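Local coordinates for putative efflux transporter (Bacteroides eggerthii, PDB 4L8J), which probably serves as the periplasmic adaptor (membrane-fusion) subunit of an efflux system, as in the HlyD family of secretion proteins, at residues L61-D66 against E154-L159; L165-T170 against F237-R242; E52-R55 against G59-I62. All blocks are in the same frame, centred on the assembly; numbering follows the deposited sequence.

Contact 1: L61-D66 against E154-L159; sequences LIAAID and EGIVRL
Ile-62 reaches over to Val-157, each on a strand of a different sheet. The strands 61-65 and 155-159 run antiparallel, with axes 7.9 Å apart. Ile-62 CB itself stands back, and its two branches divide the work. A chi1 of -62°, measured to CG1, leaves CG2 anti to the backbone N, and CG2 does the touching. It lies 3.6 Å from Val-157 CG2, with Val-157 CG1 slightly farther off. The same methyl is 4.5 Å from Ile-156 CG2. Ile-62 CG1 turns the other way, and at the tip Ile-62 CD1 stops 5.2 Å short of Leu-159 CD1. Beside this pair, Ala-63 CB meets Ile-156 CG2 at 3.9 Å. Two neighbours on one strand can both face across because Ile-62 and Ala-63 form a classic beta bulge opposite Leu-131. Ile-156 and Val-157 likewise both point at the other strand. The meeting residues are all buried. Ile-139 and Leu-37 pack on both Ile-62 and Val-157, and Phe-39 on Ala-63 and Ile-156. Two four-stranded antiparallel sheets are thus joined face to face by apolar side chains. This is the barrel-sandwich, lipoyl-like domain of HlyD-type membrane-fusion proteins.

Contact 2: L165-T170 against F237-R242; sequences LRIKFT and FTCNIR
Ile-241 lies against one face of the Phe-169 ring. Its CD1 touches Phe-169 CD1 at 3.8 Å, near the end where the ring joins CB. Its CG2 meets the far end of the ring, 4.0 Å from Phe-169 CZ. Ile-241 CG1 sits between them, 4.1 Å from the Phe-169 ring plane, over its outer part and not its centre. Phe-169 CG lies between the backbone N and the carbonyl carbon (chi1 60°), which sets the ring under these three carbons. Ile-167 completes the patch. Its CG2 is 4.0 Å from Ile-241 CD1, and the two side chains run alongside, pointing opposite ways. Ile-167 CG2 also touches Cys-239 SG at 3.7 Å. An alanine in place of Ile-241 would lack CG1, CG2 and CD1 and is likely to open a gap over that Phe-169 face and leave Ile-167 CG2 with Cys-239 SG as its remaining neighbour across the contact. All four residues point into a closed six-stranded antiparallel barrel, the beta-barrel domain next to the lipoyl-like domain in this family. The strands cross at -68°, and strand 20-29 lies between them in the barrel order. Ile-219, Val-217 and Val-188 add further interior side chains. On the outward side, Arg-242 NE forms a salt bridge with Asp-24 OD1, which also accepts a hydrogen bond from Asn-240 ND2. Arg-166 NE is paired with Glu-203 OE1.

Contact 3: E52-R55 against G59-I62; sequences EGQR and GQLI
Gln-54 and Gln-60 reach toward each other from two nearby loops and bring their amides together at an angle. The amide planes are 58° apart, and the side chains pass obliquely. Both have an extended chain with CG anti to the backbone N (chi1 -179° and -171°), which lays each amide over its own turn. The amides meet nitrogen to nitrogen, with Gln-54 NE2 3.7 Å from Gln-60 NE2. Their oxygens are used within their own loops. Gln-54 OE1 accepts from Val-51 N, and Gln-60 OE1 from Lys-57 N. These two bonds fix the flip of each amide, so that NE2 is the end left to face across. A water joins the pair. It accepts from Gln-54 NE2 and from Gln-60 NE2, at 2.9 Å each. It donates to Arg-55 O at 2.8 Å. Each glutamine follows a glycine with positive phi, Gly-53 and Gly-59, where a side chain would press on the preceding carbonyl O. Two amide N-H donors cannot bond to each other. The water supplies the missing acceptor, and the loops are linked through it and not directly, at the surface of the lipoyl-like domain.

Overall arrangement
From the N terminus, strand 20-29 first enters the barrel. Contact 3 comes next and closes the shortest loop, from 52-55 to 59-62. Contact 1 starts on the stretch where contact 3 ends, sharing Leu-61 and Ile-62, with centres about 10 Å apart. It closes a long loop, from 61-66 to 154-159, that carries the helical hairpin of 68-95 and 102-127. Strand 155-161 then leads to strand 166-171, where contact 2 opens; it closes at 237-242 inside the barrel. No loop is enclosed by another. Contacts 1 and 3 belong to the lipoyl-like domain. Contact 2 joins two strands across the interior of the neighbouring barrel, its centre about 33 Å from that of contact 1.

Contact 1: L61-D66 against E154-L159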
ATOM      1  N   LEU A  61     -56.260  15.542  30.369  1.00 38.80           N
ATOM      2  CA  LEU A  61     -56.762  15.461  31.737  1.00 38.06           C
ATOM      3  C   LEU A  61     -56.246  14.195  32.444  1.00 41.31           C
ATOM      4  O   LEU A  61     -56.303  13.111  31.893  1.00 40.78           O
ATOM      5  CB  LEU A  61     -58.315  15.500  31.757  1.00 38.80           C
ATOM      6  CG  LEU A  61     -59.012  15.527  33.127  1.00 41.70           C
ATOM      7  CD1 LEU A  61     -58.702  16.805  33.892  1.00 41.11           C
ATOM      8  CD2 LEU A  61     -60.503  15.398  32.969  1.00 42.25           C
ATOM      9  N   ILE A  62     -55.707  14.364  33.651  1.00 38.89           N
ATOM     10  CA  ILE A  62     -55.234  13.260  34.503  1.00 38.25           C
ATOM     11  C   ILE A  62     -56.269  12.995  35.573  1.00 41.81           C
ATOM     12  O   ILE A  62     -56.609  11.845  35.845  1.00 42.17           O
ATOM     13  CB  ILE A  62     -53.853  13.606  35.155  1.00 40.00           C
ATOM     14  CG1 ILE A  62     -52.746  13.813  34.091  1.00 38.16           C
ATOM     15  CG2 ILE A  62     -53.471  12.525  36.212  1.00 40.54           C
ATOM     16  CD1 ILE A  62     -52.375  12.549  33.327  1.00 36.13           C
ATOM     17  N   ALA A  63     -56.747  14.080  36.212  1.00 38.26           N
ATOM     18  CA  ALA A  63     -57.706  13.985  37.307  1.00 40.13           C
ATOM     19  C   ALA A  63     -58.383  15.314  37.521  1.00 44.50           C
ATOM     20  O   ALA A  63     -57.839  16.341  37.134  1.00 44.24           O
ATOM     21  CB  ALA A  63     -57.009  13.538  38.596  1.00 40.76           C
ATOM     22  N   ALA A  64     -59.579  15.299  38.117  1.00 42.39           N
ATOM     23  CA  ALA A  64     -60.291  16.537  38.447  1.00 42.29           C
ATOM     24  C   ALA A  64     -60.892  16.428  39.822  1.00 47.43           C
ATOM     25  O   ALA A  64     -61.365  15.356  40.197  1.00 46.12           O
ATOM     26  CB  ALA A  64     -61.384  16.832  37.424  1.00 43.22           C
ATOM     27  N   ILE A  65     -60.861  17.534  40.590  1.00 45.20           N
ATOM     28  CA  ILE A  65     -61.505  17.591  41.915  1.00 44.72           C
ATOM     29  C   ILE A  65     -62.847  18.296  41.742  1.00 49.10           C
ATOM     30  O   ILE A  65     -63.025  19.018  40.751  1.00 48.33           O
ATOM     31  CB  ILE A  65     -60.633  18.238  43.039  1.00 46.79           C
ATOM     32  CG1 ILE A  65     -60.276  19.698  42.732  1.00 46.52           C
ATOM     33  CG2 ILE A  65     -59.387  17.403  43.364  1.00 45.44           C
ATOM     34  CD1 ILE A  65     -60.230  20.612  43.953  1.00 52.81           C
ATOM     35  N   ASP A  66     -63.800  18.067  42.689  1.00 48.07           N
ATOM     36  CA  ASP A  66     -65.119  18.698  42.718  1.00 48.66           C
ATOM     37  C   ASP A  66     -64.906  20.225  42.820  1.00 50.09           C
ATOM     38  O   ASP A  66     -64.319  20.683  43.804  1.00 45.94           O
ATOM     39  CB  ASP A  66     -65.942  18.157  43.906  1.00 52.39           C
ATOM     40  CG  ASP A  66     -67.402  18.565  43.972  1.00 64.03           C
ATOM     41  OD1 ASP A  66     -67.836  19.391  43.130  1.00 65.66           O
ATOM     42  OD2 ASP A  66     -68.125  18.026  44.836  1.00 69.35           O
ATOM     43  N   GLU A 154     -50.137  16.311  47.179  1.00 60.70           N
ATOM     44  CA  GLU A 154     -50.370  14.876  47.357  1.00 61.35           C
ATOM     45  C   GLU A 154     -50.316  14.191  45.979  1.00 65.86           C
ATOM     46  O   GLU A 154     -51.042  14.599  45.066  1.00 66.21           O
ATOM     47  CB  GLU A 154     -51.719  14.635  48.052  1.00 63.63           C
ATOM     48  CG  GLU A 154     -51.933  13.207  48.530  1.00 71.37           C
ATOM     49  CD  GLU A 154     -53.140  12.985  49.425  1.00 92.91           C
ATOM     50  OE1 GLU A 154     -53.662  13.975  49.989  1.00 86.81           O
ATOM     51  OE2 GLU A 154     -53.534  11.809  49.597  1.00 87.01           O
ATOM     52  N   GLY A 155     -49.424  13.208  45.839  1.00 60.48           N
ATOM     53  CA  GLY A 155     -49.232  12.462  44.602  1.00 58.78           C
ATOM     54  C   GLY A 155     -50.517  11.866  44.060  1.00 59.61           C
ATOM     55  O   GLY A 155     -51.257  11.212  44.801  1.00 59.80           O
ATOM     56  N   ILE A 156     -50.817  12.140  42.776  1.00 52.42           N
ATOM     57  CA  ILE A 156     -52.030  11.621  42.140  1.00 50.89           C
ATOM     58  C   ILE A 156     -51.613  10.459  41.215  1.00 52.62           C
ATOM     59  O   ILE A 156     -52.180   9.373  41.296  1.00 52.89           O
ATOM     60  CB  ILE A 156     -52.816  12.753  41.427  1.00 51.72           C
ATOM     61  CG1 ILE A 156     -53.194  13.917  42.407  1.00 50.94           C
ATOM     62  CG2 ILE A 156     -54.028  12.221  40.649  1.00 51.25           C
ATOM     63  CD1 ILE A 156     -54.127  13.613  43.612  1.00 53.04           C
ATOM     64  N   VAL A 157     -50.620  10.701  40.353  1.00 47.86           N
ATOM     65  CA  VAL A 157     -50.022   9.724  39.458  1.00 47.01           C
ATOM     66  C   VAL A 157     -48.516   9.996  39.340  1.00 53.52           C
ATOM     67  O   VAL A 157     -48.058  11.112  39.610  1.00 51.77           O
ATOM     68  CB  VAL A 157     -50.657   9.651  38.024  1.00 49.38           C
ATOM     69  CG1 VAL A 157     -52.127   9.230  38.035  1.00 48.94           C
ATOM     70  CG2 VAL A 157     -50.412  10.925  37.203  1.00 47.96           C
ATOM     71  N   ARG A 158     -47.775   8.979  38.871  1.00 51.89           N
ATOM     72  CA  ARG A 158     -46.354   9.029  38.529  1.00 50.87           C
ATOM     73  C   ARG A 158     -46.316   8.913  37.027  1.00 50.88           C
ATOM     74  O   ARG A 158     -46.784   7.918  36.490  1.00 51.02           O
ATOM     75  CB  ARG A 158     -45.553   7.915  39.242  1.00 53.91           C
ATOM     76  CG  ARG A 158     -45.616   8.050  40.763  1.00 73.01           C
ATOM     77  CD  ARG A 158     -45.053   6.864  41.515  1.00 87.97           C
ATOM     78  NE  ARG A 158     -44.998   7.154  42.949  1.00 97.87           N
ATOM     79  CZ  ARG A 158     -44.405   6.382  43.853  1.00112.75           C
ATOM     80  NH1 ARG A 158     -43.798   5.261  43.483  1.00 98.18           N
ATOM     81  NH2 ARG A 158     -44.408   6.728  45.134  1.00 99.77           N
ATOM     82  N   LEU A 159     -45.900   9.984  36.354  1.00 45.10           N
ATOM     83  CA  LEU A 159     -45.836  10.105  34.907  1.00 44.08           C
ATOM     84  C   LEU A 159     -44.362  10.078  34.431  1.00 50.77           C
ATOM     85  O   LEU A 159     -43.558  10.901  34.892  1.00 50.06           O
ATOM     86  CB  LEU A 159     -46.518  11.434  34.494  1.00 43.25           C
ATOM     87  CG  LEU A 159     -46.544  11.789  32.990  1.00 46.62           C
ATOM     88  CD1 LEU A 159     -47.526  10.924  32.228  1.00 46.81           C
ATOM     89  CD2 LEU A 159     -46.876  13.250  32.768  1.00 46.35           C
TER

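Contact 2: L165-T170 against F237-R242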
ATOM      1  N   LEU A 165     -36.028   8.636  23.701  1.00 38.22           N
ATOM      2  CA  LEU A 165     -35.514   7.349  24.126  1.00 36.84           C
ATOM      3  C   LEU A 165     -33.981   7.434  24.069  1.00 35.94           C
ATOM      4  O   LEU A 165     -33.397   7.400  22.988  1.00 34.58           O
ATOM      5  CB  LEU A 165     -36.064   6.172  23.322  1.00 37.43           C
ATOM      6  CG  LEU A 165     -35.876   4.878  24.101  1.00 42.12           C
ATOM      7  CD1 LEU A 165     -37.157   4.205  24.351  1.00 43.47           C
ATOM      8  CD2 LEU A 165     -34.782   4.029  23.555  1.00 43.05           C
ATOM      9  N   ARG A 166     -33.365   7.602  25.233  1.00 31.64           N
ATOM     10  CA  ARG A 166     -31.927   7.740  25.428  1.00 31.63           C
ATOM     11  C   ARG A 166     -31.274   6.397  25.668  1.00 34.64           C
ATOM     12  O   ARG A 166     -31.787   5.563  26.416  1.00 33.90           O
ATOM     13  CB  ARG A 166     -31.607   8.662  26.604  1.00 31.49           C
ATOM     14  CG  ARG A 166     -31.700  10.112  26.292  1.00 42.02           C
ATOM     15  CD  ARG A 166     -31.337  10.908  27.523  1.00 43.36           C
ATOM     16  NE  ARG A 166     -31.503  12.333  27.285  1.00 46.68           N
ATOM     17  CZ  ARG A 166     -32.644  13.002  27.441  1.00 71.06           C
ATOM     18  NH1 ARG A 166     -33.741  12.375  27.856  1.00 62.98           N
ATOM     19  NH2 ARG A 166     -32.693  14.304  27.196  1.00 60.71           N
ATOM     20  N   ILE A 167     -30.128   6.204  25.018  1.00 31.35           N
ATOM     21  CA  ILE A 167     -29.308   5.006  25.102  1.00 30.43           C
ATOM     22  C   ILE A 167     -27.914   5.450  25.461  1.00 35.04           C
ATOM     23  O   ILE A 167     -27.361   6.338  24.797  1.00 34.47           O
ATOM     24  CB  ILE A 167     -29.353   4.213  23.771  1.00 32.97           C
ATOM     25  CG1 ILE A 167     -30.736   3.556  23.571  1.00 33.15           C
ATOM     26  CG2 ILE A 167     -28.197   3.171  23.673  1.00 32.60           C
ATOM     27  CD1 ILE A 167     -31.090   3.312  22.217  1.00 34.97           C
ATOM     28  N   LYS A 168     -27.340   4.826  26.503  1.00 31.67           N
ATOM     29  CA  LYS A 168     -25.986   5.107  26.935  1.00 31.33           C
ATOM     30  C   LYS A 168     -25.087   3.913  26.633  1.00 32.77           C
ATOM     31  O   LYS A 168     -25.509   2.771  26.711  1.00 32.58           O
ATOM     32  CB  LYS A 168     -25.954   5.498  28.436  1.00 33.95           C
ATOM     33  CG  LYS A 168     -24.555   5.620  29.106  1.00 51.56           C
ATOM     34  CD  LYS A 168     -23.646   6.770  28.581  1.00 51.94           C
ATOM     35  N   PHE A 169     -23.862   4.190  26.222  1.00 28.92           N
ATOM     36  CA  PHE A 169     -22.824   3.188  25.982  1.00 27.69           C
ATOM     37  C   PHE A 169     -21.497   3.866  26.146  1.00 30.71           C
ATOM     38  O   PHE A 169     -21.446   5.098  26.199  1.00 30.03           O
ATOM     39  CB  PHE A 169     -22.957   2.495  24.616  1.00 28.52           C
ATOM     40  CG  PHE A 169     -22.867   3.412  23.421  1.00 28.21           C
ATOM     41  CD1 PHE A 169     -23.924   4.261  23.092  1.00 29.24           C
ATOM     42  CD2 PHE A 169     -21.738   3.418  22.613  1.00 27.23           C
ATOM     43  CE1 PHE A 169     -23.849   5.097  21.983  1.00 28.31           C
ATOM     44  CE2 PHE A 169     -21.677   4.238  21.482  1.00 29.27           C
ATOM     45  CZ  PHE A 169     -22.720   5.092  21.191  1.00 27.26           C
ATOM     46  N   THR A 170     -20.430   3.083  26.289  1.00 28.00           N
ATOM     47  CA  THR A 170     -19.098   3.640  26.444  1.00 28.31           C
ATOM     48  C   THR A 170     -18.239   3.140  25.310  1.00 32.70           C
ATOM     49  O   THR A 170     -18.181   1.963  25.005  1.00 34.25           O
ATOM     50  CB  THR A 170     -18.486   3.346  27.834  1.00 35.90           C
ATOM     51  OG1 THR A 170     -19.345   3.866  28.831  1.00 39.86           O
ATOM     52  CG2 THR A 170     -17.135   3.986  28.019  1.00 31.50           C
ATOM     53  N   PHE A 237     -33.236  -1.961  29.359  1.00 37.42           N
ATOM     54  CA  PHE A 237     -33.206  -2.778  28.131  1.00 37.17           C
ATOM     55  C   PHE A 237     -31.858  -2.624  27.458  1.00 39.31           C
ATOM     56  O   PHE A 237     -31.308  -1.517  27.419  1.00 37.45           O
ATOM     57  CB  PHE A 237     -34.325  -2.363  27.148  1.00 38.71           C
ATOM     58  CG  PHE A 237     -35.664  -3.054  27.327  1.00 40.84           C
ATOM     59  CD1 PHE A 237     -36.149  -3.360  28.597  1.00 44.17           C
ATOM     60  CD2 PHE A 237     -36.463  -3.350  26.228  1.00 42.60           C
ATOM     61  CE1 PHE A 237     -37.379  -4.003  28.756  1.00 45.84           C
ATOM     62  CE2 PHE A 237     -37.707  -3.968  26.390  1.00 45.49           C
ATOM     63  CZ  PHE A 237     -38.162  -4.280  27.653  1.00 44.21           C
ATOM     64  N   THR A 238     -31.298  -3.718  26.979  1.00 36.01           N
ATOM     65  CA  THR A 238     -29.988  -3.650  26.338  1.00 34.74           C
ATOM     66  C   THR A 238     -30.158  -3.655  24.822  1.00 36.24           C
ATOM     67  O   THR A 238     -31.221  -4.023  24.284  1.00 33.39           O
ATOM     68  CB  THR A 238     -29.065  -4.778  26.832  1.00 41.53           C
ATOM     69  OG1 THR A 238     -29.749  -6.010  26.644  1.00 37.84           O
ATOM     70  CG2 THR A 238     -28.669  -4.619  28.311  1.00 39.92           C
ATOM     71  N   CYS A 239     -29.094  -3.231  24.126  1.00 32.68           N
ATOM     72  CA  CYS A 239     -29.136  -3.137  22.683  1.00 31.28           C
ATOM     73  C   CYS A 239     -27.752  -3.143  22.114  1.00 33.98           C
ATOM     74  O   CYS A 239     -26.765  -3.002  22.842  1.00 32.66           O
ATOM     75  CB  CYS A 239     -29.885  -1.867  22.281  1.00 31.81           C
ATOM     76  SG  CYS A 239     -29.087  -0.337  22.848  1.00 35.51           S
ATOM     77  N   ASN A 240     -27.686  -3.257  20.780  1.00 30.87           N
ATOM     78  CA  ASN A 240     -26.449  -3.131  20.040  1.00 30.06           C
ATOM     79  C   ASN A 240     -26.466  -1.789  19.359  1.00 32.04           C
ATOM     80  O   ASN A 240     -27.503  -1.375  18.850  1.00 31.46           O
ATOM     81  CB  ASN A 240     -26.252  -4.270  19.019  1.00 29.00           C
ATOM     82  CG  ASN A 240     -24.944  -4.149  18.261  1.00 44.40           C
ATOM     83  OD1 ASN A 240     -23.882  -4.455  18.792  1.00 36.16           O
ATOM     84  ND2 ASN A 240     -24.965  -3.570  17.052  1.00 39.65           N
ATOM     85  N   ILE A 241     -25.334  -1.085  19.391  1.00 29.01           N
ATOM     86  CA  ILE A 241     -25.162   0.198  18.687  1.00 27.54           C
ATOM     87  C   ILE A 241     -24.132  -0.020  17.616  1.00 31.36           C
ATOM     88  O   ILE A 241     -22.979  -0.338  17.913  1.00 31.28           O
ATOM     89  CB  ILE A 241     -24.805   1.414  19.576  1.00 28.89           C
ATOM     90  CG1 ILE A 241     -25.820   1.554  20.737  1.00 29.22           C
ATOM     91  CG2 ILE A 241     -24.760   2.710  18.736  1.00 30.07           C
ATOM     92  CD1 ILE A 241     -25.375   0.955  21.992  1.00 34.72           C
ATOM     93  N   ARG A 242     -24.537   0.168  16.374  1.00 27.75           N
ATOM     94  CA  ARG A 242     -23.609   0.062  15.245  1.00 28.20           C
ATOM     95  C   ARG A 242     -23.187   1.481  14.870  1.00 30.24           C
ATOM     96  O   ARG A 242     -24.037   2.303  14.532  1.00 30.58           O
ATOM     97  CB  ARG A 242     -24.282  -0.693  14.065  1.00 30.97           C
ATOM     98  CG  ARG A 242     -23.677  -0.506  12.656  1.00 37.85           C
ATOM     99  CD  ARG A 242     -22.331  -1.143  12.403  1.00 37.72           C
ATOM    100  NE  ARG A 242     -22.239  -2.568  12.758  1.00 39.88           N
ATOM    101  CZ  ARG A 242     -22.420  -3.590  11.925  1.00 56.35           C
ATOM    102  NH1 ARG A 242     -22.792  -3.374  10.669  1.00 50.64           N
ATOM    103  NH2 ARG A 242     -22.239  -4.833  12.342  1.00 42.57           N
TER

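Contact 3: E52-R55 against G59-I62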
ATOM      1  N   GLU A  52     -53.131   2.934  34.537  1.00 42.62           N
ATOM      2  CA  GLU A  52     -51.701   2.586  34.501  1.00 43.80           C
ATOM      3  C   GLU A  52     -51.338   1.984  33.160  1.00 47.83           C
ATOM      4  O   GLU A  52     -52.064   1.126  32.655  1.00 48.91           O
ATOM      5  CB  GLU A  52     -51.347   1.603  35.624  1.00 46.41           C
ATOM      6  CG  GLU A  52     -51.249   2.291  36.976  1.00 55.53           C
ATOM      7  CD  GLU A  52     -50.829   1.410  38.135  1.00 70.15           C
ATOM      8  OE1 GLU A  52     -50.241   0.331  37.890  1.00 71.38           O
ATOM      9  OE2 GLU A  52     -51.087   1.809  39.294  1.00 58.86           O
ATOM     10  N   GLY A  53     -50.258   2.477  32.578  1.00 44.66           N
ATOM     11  CA  GLY A  53     -49.764   2.029  31.277  1.00 43.54           C
ATOM     12  C   GLY A  53     -50.250   2.873  30.117  1.00 45.82           C
ATOM     13  O   GLY A  53     -49.739   2.748  29.000  1.00 44.30           O
ATOM     14  N   GLN A  54     -51.250   3.740  30.369  1.00 41.91           N
ATOM     15  CA  GLN A  54     -51.816   4.616  29.355  1.00 40.82           C
ATOM     16  C   GLN A  54     -50.819   5.683  28.942  1.00 44.27           C
ATOM     17  O   GLN A  54     -50.110   6.262  29.777  1.00 43.64           O
ATOM     18  CB  GLN A  54     -53.114   5.266  29.859  1.00 42.21           C
ATOM     19  CG  GLN A  54     -53.819   6.191  28.849  1.00 42.85           C
ATOM     20  CD  GLN A  54     -55.193   6.571  29.326  1.00 47.95           C
ATOM     21  OE1 GLN A  54     -55.712   6.013  30.300  1.00 37.99           O
ATOM     22  NE2 GLN A  54     -55.818   7.529  28.646  1.00 43.60           N
ATOM     23  N   ARG A  55     -50.783   5.942  27.639  1.00 40.91           N
ATOM     24  CA  ARG A  55     -49.944   6.970  27.041  1.00 39.73           C
ATOM     25  C   ARG A  55     -50.788   8.213  26.900  1.00 43.76           C
ATOM     26  O   ARG A  55     -51.884   8.167  26.335  1.00 45.33           O
ATOM     27  CB  ARG A  55     -49.369   6.486  25.691  1.00 40.91           C
ATOM     28  CG  ARG A  55     -48.449   5.269  25.841  1.00 52.93           C
ATOM     29  CD  ARG A  55     -47.961   4.705  24.516  1.00 65.00           C
ATOM     30  NE  ARG A  55     -47.286   3.419  24.704  1.00 80.62           N
ATOM     31  CZ  ARG A  55     -47.895   2.234  24.682  1.00 99.44           C
ATOM     32  NH1 ARG A  55     -49.205   2.155  24.472  1.00 88.17           N
ATOM     33  NH2 ARG A  55     -47.200   1.120  24.872  1.00 87.28           N
ATOM     34  N   GLY A  59     -51.175  18.370  28.258  1.00 43.97           N
ATOM     35  CA  GLY A  59     -52.475  19.034  28.351  1.00 43.45           C
ATOM     36  C   GLY A  59     -53.664  18.131  28.610  1.00 45.64           C
ATOM     37  O   GLY A  59     -54.743  18.621  28.972  1.00 45.68           O
ATOM     38  N   GLN A  60     -53.490  16.808  28.401  1.00 41.32           N
ATOM     39  CA  GLN A  60     -54.555  15.816  28.615  1.00 40.90           C
ATOM     40  C   GLN A  60     -54.955  15.752  30.092  1.00 42.42           C
ATOM     41  O   GLN A  60     -54.090  15.885  30.960  1.00 40.50           O
ATOM     42  CB  GLN A  60     -54.107  14.444  28.130  1.00 41.89           C
ATOM     43  CG  GLN A  60     -55.206  13.382  28.112  1.00 43.28           C
ATOM     44  CD  GLN A  60     -54.791  12.134  27.397  1.00 45.17           C
ATOM     45  OE1 GLN A  60     -53.858  12.120  26.587  1.00 42.86           O
ATOM     46  NE2 GLN A  60     -55.535  11.072  27.615  1.00 36.53           N
ATOM     47  N   LEU A  61     -56.260  15.542  30.369  1.00 38.80           N
ATOM     48  CA  LEU A  61     -56.762  15.461  31.737  1.00 38.06           C
ATOM     49  C   LEU A  61     -56.246  14.195  32.444  1.00 41.31           C
ATOM     50  O   LEU A  61     -56.303  13.111  31.893  1.00 40.78           O
ATOM     51  CB  LEU A  61     -58.315  15.500  31.757  1.00 38.80           C
ATOM     52  CG  LEU A  61     -59.012  15.527  33.127  1.00 41.70           C
ATOM     53  CD1 LEU A  61     -58.702  16.805  33.892  1.00 41.11           C
ATOM     54  CD2 LEU A  61     -60.503  15.398  32.969  1.00 42.25           C
ATOM     55  N   ILE A  62     -55.707  14.364  33.651  1.00 38.89           N
ATOM     56  CA  ILE A  62     -55.234  13.260  34.503  1.00 38.25           C
ATOM     57  C   ILE A  62     -56.269  12.995  35.573  1.00 41.81           C
ATOM     58  O   ILE A  62     -56.609  11.845  35.845  1.00 42.17           O
ATOM     59  CB  ILE A  62     -53.853  13.606  35.155  1.00 40.00           C
ATOM     60  CG1 ILE A  62     -52.746  13.813  34.091  1.00 38.16           C
ATOM     61  CG2 ILE A  62     -53.471  12.525  36.212  1.00 40.54           C
ATOM     62  CD1 ILE A  62     -52.375  12.549  33.327  1.00 36.13           C
TER
HETATM   63  O   HOH W   1     -54.662   8.643  26.261  1.00 45.00           O